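Local atomic coordinates of F420-H2 Dependent Reductase A (Mycobacterium smegmatis str. MC2 155, PDB entry 3H96), a protein that probably binds the deazaflavin coenzyme F420 and acts as an F420H2-dependent reductase, belonging to a mycobacterial family whose members degrade aflatoxins. Residues A[61-66]-A[135-140]; A[34-39]-A[88-93]. All blocks are in the same frame, centred on the assembly; numbering follows the deposited sequence. Where two conformers were deposited one is given.

Interaction 1: residues A[61-66]-A[135-140]; sequences TIYVFA and IPVLAL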
ATOM      1  N   THR A  61      -3.716  -8.706  -9.183  1.00 15.29           N
ATOM      2  CA  THR A  61      -3.615  -8.514  -7.672  1.00 13.88           C
ATOM      3  C   THR A  61      -2.318  -7.810  -7.276  1.00 11.97           C
ATOM      4  O   THR A  61      -1.288  -8.165  -7.800  1.00 10.57           O
ATOM      5  CB  THR A  61      -3.774  -9.879  -6.922  1.00 14.78           C
ATOM      6  OG1 THR A  61      -5.088 -10.368  -7.171  1.00 18.62           O
ATOM      7  CG2 THR A  61      -3.661  -9.746  -5.382  1.00 13.52           C
ATOM      8  N   ILE A  62      -2.362  -6.792  -6.383  1.00 10.01           N
ATOM      9  CA  ILE A  62      -1.139  -6.157  -5.864  1.00  8.25           C
ATOM     10  C   ILE A  62      -1.279  -6.226  -4.351  1.00  8.77           C
ATOM     11  O   ILE A  62      -2.388  -6.348  -3.827  1.00  8.92           O
ATOM     12  CB  ILE A  62      -0.909  -4.681  -6.397  1.00  9.23           C
ATOM     13  CG1 ILE A  62      -2.024  -3.709  -5.970  1.00 10.95           C
ATOM     14  CG2 ILE A  62      -0.752  -4.684  -7.992  1.00  8.30           C
ATOM     15  CD1 ILE A  62      -1.703  -2.166  -6.252  1.00 11.94           C
ATOM     16  N   TYR A  63      -0.154  -6.163  -3.654  1.00  7.81           N
ATOM     17  CA  TYR A  63      -0.117  -6.169  -2.198  1.00  9.38           C
ATOM     18  C   TYR A  63       0.373  -4.844  -1.692  1.00  9.73           C
ATOM     19  O   TYR A  63       1.363  -4.341  -2.220  1.00  8.91           O
ATOM     20  CB  TYR A  63       0.860  -7.264  -1.737  1.00 11.03           C
ATOM     21  CG  TYR A  63       0.377  -8.604  -2.101  1.00 12.64           C
ATOM     22  CD1 TYR A  63      -0.786  -9.106  -1.519  1.00 13.96           C
ATOM     23  CD2 TYR A  63       1.041  -9.381  -3.052  1.00 14.81           C
ATOM     24  CE1 TYR A  63      -1.250 -10.376  -1.839  1.00 20.52           C
ATOM     25  CE2 TYR A  63       0.573 -10.619  -3.387  1.00 19.00           C
ATOM     26  CZ  TYR A  63      -0.567 -11.111  -2.780  1.00 20.73           C
ATOM     27  OH  TYR A  63      -1.017 -12.385  -3.077  1.00 27.60           O
ATOM     28  N   VAL A  64      -0.323  -4.243  -0.696  1.00  8.43           N
ATOM     29  CA  VAL A  64       0.201  -3.018  -0.083  1.00  8.47           C
ATOM     30  C   VAL A  64       0.496  -3.304   1.395  1.00  9.49           C
ATOM     31  O   VAL A  64       0.005  -4.295   1.947  1.00  8.06           O
ATOM     32  CB  VAL A  64      -0.720  -1.804  -0.247  1.00  8.94           C
ATOM     33  CG1 VAL A  64      -0.882  -1.428  -1.807  1.00  7.12           C
ATOM     34  CG2 VAL A  64      -2.104  -2.149   0.214  1.00  9.46           C
ATOM     35  N   PHE A  65       1.290  -2.433   2.019  1.00  7.81           N
ATOM     36  CA  PHE A  65       1.871  -2.759   3.333  1.00  8.78           C
ATOM     37  C   PHE A  65       1.517  -1.638   4.190  1.00  8.52           C
ATOM     38  O   PHE A  65       1.952  -0.491   3.914  1.00  9.84           O
ATOM     39  CB  PHE A  65       3.429  -2.851   3.201  1.00  8.90           C
ATOM     40  CG  PHE A  65       3.848  -3.950   2.275  1.00 11.45           C
ATOM     41  CD1 PHE A  65       3.981  -5.303   2.753  1.00  8.82           C
ATOM     42  CD2 PHE A  65       3.926  -3.717   0.908  1.00 13.13           C
ATOM     43  CE1 PHE A  65       4.244  -6.334   1.886  1.00 10.49           C
ATOM     44  CE2 PHE A  65       4.211  -4.785   0.020  1.00  8.69           C
ATOM     45  CZ  PHE A  65       4.376  -6.069   0.501  1.00 13.29           C
ATOM     46  N   ALA A  66       0.780  -1.902   5.259  1.00  9.20           N
ATOM     47  CA  ALA A  66       0.377  -0.797   6.154  1.00  9.59           C
ATOM     48  C   ALA A  66       1.471  -0.440   7.167  1.00 11.83           C
ATOM     49  O   ALA A  66       1.258  -0.520   8.387  1.00 13.00           O
ATOM     50  CB  ALA A  66      -0.971  -1.137   6.846  1.00 10.00           C
ATOM     51  N   ILE A 135       2.546  -5.693  11.047  1.00 12.89           N
ATOM     52  CA  ILE A 135       2.308  -4.751   9.905  1.00 10.35           C
ATOM     53  C   ILE A 135       1.348  -5.444   8.957  1.00 10.61           C
ATOM     54  O   ILE A 135       1.661  -6.548   8.438  1.00 11.27           O
ATOM     55  CB  ILE A 135       3.662  -4.307   9.275  1.00 10.55           C
ATOM     56  CG1 ILE A 135       4.337  -3.357  10.289  1.00 12.78           C
ATOM     57  CG2 ILE A 135       3.494  -3.470   7.990  1.00  8.67           C
ATOM     58  CD1 ILE A 135       5.812  -3.032   9.933  1.00 14.95           C
ATOM     59  N   PRO A 136       0.159  -4.822   8.761  1.00 10.76           N
ATOM     60  CA  PRO A 136      -0.793  -5.504   7.899  1.00 11.61           C
ATOM     61  C   PRO A 136      -0.375  -5.533   6.433  1.00 12.60           C
ATOM     62  O   PRO A 136       0.249  -4.574   5.893  1.00 11.10           O
ATOM     63  CB  PRO A 136      -2.098  -4.717   8.077  1.00 11.80           C
ATOM     64  CG  PRO A 136      -1.951  -4.015   9.492  1.00 12.34           C
ATOM     65  CD  PRO A 136      -0.455  -3.769   9.610  1.00  8.91           C
ATOM     66  N   VAL A 137      -0.685  -6.649   5.781  1.00 11.22           N
ATOM     67  CA  VAL A 137      -0.584  -6.665   4.310  1.00 10.44           C
ATOM     68  C   VAL A 137      -1.985  -6.799   3.717  1.00  9.46           C
ATOM     69  O   VAL A 137      -2.733  -7.702   4.108  1.00 10.82           O
ATOM     70  CB  VAL A 137       0.344  -7.832   3.876  1.00  9.99           C
ATOM     71  CG1 VAL A 137       0.414  -8.030   2.322  1.00  8.32           C
ATOM     72  CG2 VAL A 137       1.733  -7.559   4.383  1.00 12.12           C
ATOM     73  N   LEU A 138      -2.340  -5.938   2.755  1.00 10.00           N
ATOM     74  CA  LEU A 138      -3.608  -6.063   2.078  1.00 11.21           C
ATOM     75  C   LEU A 138      -3.384  -6.442   0.592  1.00 12.01           C
ATOM     76  O   LEU A 138      -2.439  -5.955  -0.031  1.00 10.76           O
ATOM     77  CB  LEU A 138      -4.359  -4.714   2.114  1.00 10.83           C
ATOM     78  CG  LEU A 138      -4.673  -4.099   3.475  1.00 12.57           C
ATOM     79  CD1 LEU A 138      -5.489  -2.830   3.218  1.00 13.33           C
ATOM     80  CD2 LEU A 138      -5.548  -5.028   4.297  1.00 11.09           C
ATOM     81  N   ALA A 139      -4.292  -7.262   0.064  1.00 11.68           N
ATOM     82  CA  ALA A 139      -4.367  -7.605  -1.326  1.00 11.51           C
ATOM     83  C   ALA A 139      -5.435  -6.727  -2.019  1.00 13.34           C
ATOM     84  O   ALA A 139      -6.619  -6.739  -1.642  1.00 13.78           O
ATOM     85  CB  ALA A 139      -4.696  -9.095  -1.461  1.00 11.57           C
ATOM     86  N   LEU A 140      -5.018  -5.975  -3.037  1.00 13.43           N
ATOM     87  CA  LEU A 140      -5.894  -5.184  -3.846  1.00 13.59           C
ATOM     88  C   LEU A 140      -6.110  -5.887  -5.202  1.00 15.75           C
ATOM     89  O   LEU A 140      -5.210  -5.960  -6.046  1.00 17.81           O
ATOM     90  CB  LEU A 140      -5.305  -3.780  -3.972  1.00 12.30           C
ATOM     91  CG  LEU A 140      -4.875  -3.183  -2.625  1.00 12.24           C
ATOM     92  CD1 LEU A 140      -4.307  -1.738  -2.860  1.00 10.33           C
ATOM     93  CD2 LEU A 140      -6.119  -3.132  -1.606  1.00  7.91           C
TER
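Strands 61-65 and 137-140 run antiparallel, their N-to-C directions 154° apart, and five backbone hydrogen bonds join the two segments. Ile62 with Leu140 and Val64 with Leu138 are the hydrogen-bonded pairs, each bonded both ways; alternating with them are the non-hydrogen-bonded pairs Tyr63 with Ala139 and, past Val64 with Leu138, Phe65 with Val137. Beyond the strand end, Ala66 N still reaches Pro136 O at 2.8 Å, the straightest of the five at 171° and in the carbonyl plane.

Most surface is buried on the face of Ile62, Val64, Leu138 and Leu140, where Leu140 loses 93 Å² and Val64 71 Å² to the other segment. Leu140 turns CG anti to its carbonyl carbon, and its CD1 meets Val64 CG1 at 3.6 Å, diagonally across the register, the two side chains crossing at about a right angle. Leu140 CD1 also lies 3.8 Å from Val64 CG2, so it touches both branches of the valine. Ile62, with CG1 in the crowded position between backbone N and carbonyl carbon (chi1 63°), brings that atom to 3.8 Å from Leu140 CB.

The reverse face holds two aromatic rings. Val137 CG2 lies beside the Phe65 ring, 3.6 Å from Phe65 CD1, the side chains pointing the same way. Tyr63 is the looser member, with 37 Å² buried: its CE1 reaches Ala139 CB at 3.7 Å, and this is the one partly exposed residue of an otherwise buried contact. At the start of strand 61-65, Thr61 sets CG2 4.1 Å from Ala139 CB while its OG1 bonds to Asp58.

Helix 105-118 covers the aromatic face, with Ile111 on Tyr63 and Gln115 on Phe65. Helix 76-84 packs against Ala66, Pro136 and Leu138. In the sheet, strand 94-103 continues beyond 137-142, and the short strand 53-54 flanks 61-65.

Interaction 2: residues A[34-39]-A[88-93]; sequences LVHHVG and QVEVGT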
ATOM      1  N   LEU A  34      -1.464   4.854  -6.243  1.00  8.05           N
ATOM      2  CA  LEU A  34      -2.245   5.880  -5.553  1.00  9.75           C
ATOM      3  C   LEU A  34      -3.564   5.238  -5.156  1.00 10.89           C
ATOM      4  O   LEU A  34      -4.368   4.806  -6.032  1.00  9.84           O
ATOM      5  CB  LEU A  34      -2.554   7.054  -6.485  1.00  9.29           C
ATOM      6  CG  LEU A  34      -1.400   7.792  -7.213  1.00 11.62           C
ATOM      7  CD1 LEU A  34      -1.895   9.173  -7.927  1.00 11.95           C
ATOM      8  CD2 LEU A  34      -0.252   8.081  -6.316  1.00  9.35           C
ATOM      9  N   VAL A  35      -3.758   5.157  -3.846  1.00 10.39           N
ATOM     10  CA  VAL A  35      -4.923   4.464  -3.277  1.00 10.50           C
ATOM     11  C   VAL A  35      -5.945   5.517  -2.927  1.00 10.84           C
ATOM     12  O   VAL A  35      -5.662   6.449  -2.123  1.00 10.66           O
ATOM     13  CB  VAL A  35      -4.526   3.667  -2.030  1.00 10.76           C
ATOM     14  CG1 VAL A  35      -5.786   3.061  -1.335  1.00 10.29           C
ATOM     15  CG2 VAL A  35      -3.349   2.625  -2.385  1.00  7.86           C
ATOM     16  N   HIS A  36      -7.133   5.411  -3.511  1.00 12.29           N
ATOM     17  CA  HIS A  36      -8.225   6.329  -3.133  1.00 13.54           C
ATOM     18  C   HIS A  36      -9.007   5.611  -2.055  1.00 13.95           C
ATOM     19  O   HIS A  36      -9.484   4.483  -2.289  1.00 15.41           O
ATOM     20  CB  HIS A  36      -9.206   6.610  -4.307  1.00 14.50           C
ATOM     21  CG  HIS A  36      -8.631   7.426  -5.414  1.00 16.15           C
ATOM     22  ND1 HIS A  36      -7.545   7.015  -6.155  1.00 19.31           N
ATOM     23  CD2 HIS A  36      -9.025   8.608  -5.947  1.00 17.62           C
ATOM     24  CE1 HIS A  36      -7.268   7.918  -7.076  1.00 17.15           C
ATOM     25  NE2 HIS A  36      -8.170   8.885  -6.984  1.00 22.46           N
ATOM     26  N   HIS A  37      -9.165   6.258  -0.902  1.00 12.85           N
ATOM     27  CA  HIS A  37      -9.850   5.665   0.217  1.00 13.10           C
ATOM     28  C   HIS A  37     -10.764   6.717   0.842  1.00 14.30           C
ATOM     29  O   HIS A  37     -10.703   7.934   0.493  1.00 12.49           O
ATOM     30  CB  HIS A  37      -8.868   5.040   1.262  1.00 12.73           C
ATOM     31  CG  HIS A  37      -7.777   5.966   1.706  1.00 13.47           C
ATOM     32  ND1 HIS A  37      -7.741   6.521   2.972  1.00 12.68           N
ATOM     33  CD2 HIS A  37      -6.698   6.462   1.047  1.00 11.61           C
ATOM     34  CE1 HIS A  37      -6.703   7.336   3.063  1.00 11.02           C
ATOM     35  NE2 HIS A  37      -6.034   7.292   1.917  1.00 10.37           N
ATOM     36  N   VAL A  38     -11.601   6.252   1.768  1.00 13.86           N
ATOM     37  CA  VAL A  38     -12.536   7.149   2.394  0.50 14.68           C
ATOM     38  C   VAL A  38     -12.541   6.889   3.885  1.00 14.43           C
ATOM     39  O   VAL A  38     -12.581   5.736   4.331  1.00 14.54           O
ATOM     40  CB  VAL A  38     -13.958   6.992   1.776  0.50 14.85           C
ATOM     41  CG1 VAL A  38     -14.765   5.939   2.514  0.50 15.35           C
ATOM     42  CG2 VAL A  38     -14.717   8.330   1.786  0.50 16.01           C
ATOM     43  N   GLY A  39     -12.485   7.975   4.655  1.00 14.57           N
ATOM     44  CA  GLY A  39     -12.350   7.867   6.123  1.00 13.30           C
ATOM     45  C   GLY A  39     -13.520   7.115   6.731  1.00 12.95           C
ATOM     46  O   GLY A  39     -14.669   7.503   6.516  1.00 11.78           O
ATOM     47  N   GLN A  88     -10.583   2.397  -5.228  1.00 14.91           N
ATOM     48  CA  GLN A  88     -10.122   2.728  -6.538  1.00 16.13           C
ATOM     49  C   GLN A  88      -8.636   3.006  -6.398  1.00 13.97           C
ATOM     50  O   GLN A  88      -8.239   3.645  -5.451  1.00 15.84           O
ATOM     51  CB  GLN A  88     -10.808   3.973  -7.005  1.00 27.91           C
ATOM     52  CG  GLN A  88     -10.778   4.265  -8.416  1.00 28.22           C
ATOM     53  CD  GLN A  88     -11.356   5.622  -8.727  1.00 28.79           C
ATOM     54  OE1 GLN A  88     -11.147   6.117  -9.720  1.00 29.16           O
ATOM     55  NE2 GLN A  88     -12.083   6.215  -7.794  1.00 28.93           N
ATOM     56  N   VAL A  89      -7.861   2.568  -7.368  1.00 12.23           N
ATOM     57  CA  VAL A  89      -6.429   2.857  -7.379  1.00 12.54           C
ATOM     58  C   VAL A  89      -5.942   3.356  -8.762  1.00 12.87           C
ATOM     59  O   VAL A  89      -6.546   3.025  -9.793  1.00 13.06           O
ATOM     60  CB  VAL A  89      -5.577   1.546  -7.064  1.00 11.98           C
ATOM     61  CG1 VAL A  89      -5.869   1.001  -5.628  1.00  8.34           C
ATOM     62  CG2 VAL A  89      -5.824   0.453  -8.093  1.00  9.55           C
ATOM     63  N   GLU A  90      -4.829   4.083  -8.770  1.00 12.32           N
ATOM     64  CA  GLU A  90      -4.094   4.325  -9.988  1.00 13.74           C
ATOM     65  C   GLU A  90      -2.791   3.522  -9.926  1.00 12.88           C
ATOM     66  O   GLU A  90      -2.045   3.606  -8.979  1.00 13.22           O
ATOM     67  CB  GLU A  90      -3.850   5.812 -10.204  1.00 14.97           C
ATOM     68  CG  GLU A  90      -5.148   6.615 -10.053  1.00 17.10           C
ATOM     69  CD  GLU A  90      -4.929   8.122  -9.953  1.00 20.28           C
ATOM     70  OE1 GLU A  90      -4.253   8.691 -10.836  1.00 22.55           O
ATOM     71  OE2 GLU A  90      -5.479   8.739  -9.001  1.00 20.32           O
ATOM     72  N   VAL A  91      -2.552   2.719 -10.951  1.00 13.92           N
ATOM     73  CA  VAL A  91      -1.345   1.893 -11.069  1.00 13.01           C
ATOM     74  C   VAL A  91      -0.922   2.087 -12.530  1.00 14.93           C
ATOM     75  O   VAL A  91      -1.735   1.928 -13.419  1.00 15.39           O
ATOM     76  CB  VAL A  91      -1.629   0.380 -10.769  1.00 12.42           C
ATOM     77  CG1 VAL A  91      -0.316  -0.424 -10.878  1.00 13.80           C
ATOM     78  CG2 VAL A  91      -2.241   0.200  -9.360  1.00  8.75           C
ATOM     79  N   GLY A  92       0.344   2.464 -12.767  1.00 14.35           N
ATOM     80  CA  GLY A  92       0.835   2.642 -14.120  1.00 15.61           C
ATOM     81  C   GLY A  92       0.072   3.825 -14.696  1.00 16.26           C
ATOM     82  O   GLY A  92      -0.102   4.826 -14.024  1.00 14.62           O
ATOM     83  N   THR A  93      -0.465   3.661 -15.894  1.00 17.37           N
ATOM     84  CA  THR A  93      -1.271   4.712 -16.501  1.00 19.07           C
ATOM     85  C   THR A  93      -2.747   4.448 -16.263  1.00 19.59           C
ATOM     86  O   THR A  93      -3.581   5.148 -16.771  1.00 20.16           O
ATOM     87  CB  THR A  93      -1.000   4.767 -18.023  1.00 20.82           C
ATOM     88  OG1 THR A  93      -1.215   3.440 -18.584  1.00 18.75           O
ATOM     89  CG2 THR A  93       0.475   5.200 -18.266  1.00 20.55           C
TER
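Leu34, His36 and Glu90 all place CG anti to their carbonyl carbons, on the same face of the sheet, and from chi1 -50° an extended chi2 then lays the Glu90 carboxylate alongside Leu34 and His36. Leu34 CD1 is 3.8 Å from both Glu90 OE1 and Glu90 OE2 as the side chains cross obliquely. The His36 ring meets the carboxylate at its edge, the two planes 39° apart. A salt bridge from Glu90 OE2 to Arg17 of helix 8-18 would be expected to favour the ionised carboxylate in this buried setting.

Three backbone bonds fix the register: Leu34 and Glu90 bond reciprocally, N to O in both directions, and His36 N reaches Gln88 O at 2.8 Å, nearly along the C=O axis. Between them, Val35 and Val89 form a non-hydrogen-bonded pair on the reverse face, loosely packed with Val35 CG2 4.4 Å from Val89 CG1.

The antiparallel pair lies inside the sheet, between strands 45-51 and 94-103; Leu34 and Glu90 pack under helix 8-18, consistent with the split-barrel architecture of FMN-binding-clan proteins.

In the fold
Both contacts are antiparallel strand pairings within one sheet, and strand 94-103 stands between them, flanked by 86-91 and 137-142. Their centres lie 13 Å apart, yet they touch: Ile62 CD1 is 3.9 Å from Val91 CG2, and Leu140 CD1 is 4.2 Å from Val89 CG1. The aliphatic face of interaction 1 thus meets the valine face of interaction 2. Interaction 1, centred about 6 Å from the chain centre, is almost wholly apolar and buries 592 Å² against 352 Å². Interaction 2 is centred about 10 Å out; on its reverse face a carboxylate pairs with helix 8-18, whereas helices 105-118 and 76-84 cover interaction 1, and Gln88 brings interaction 2 to the surface.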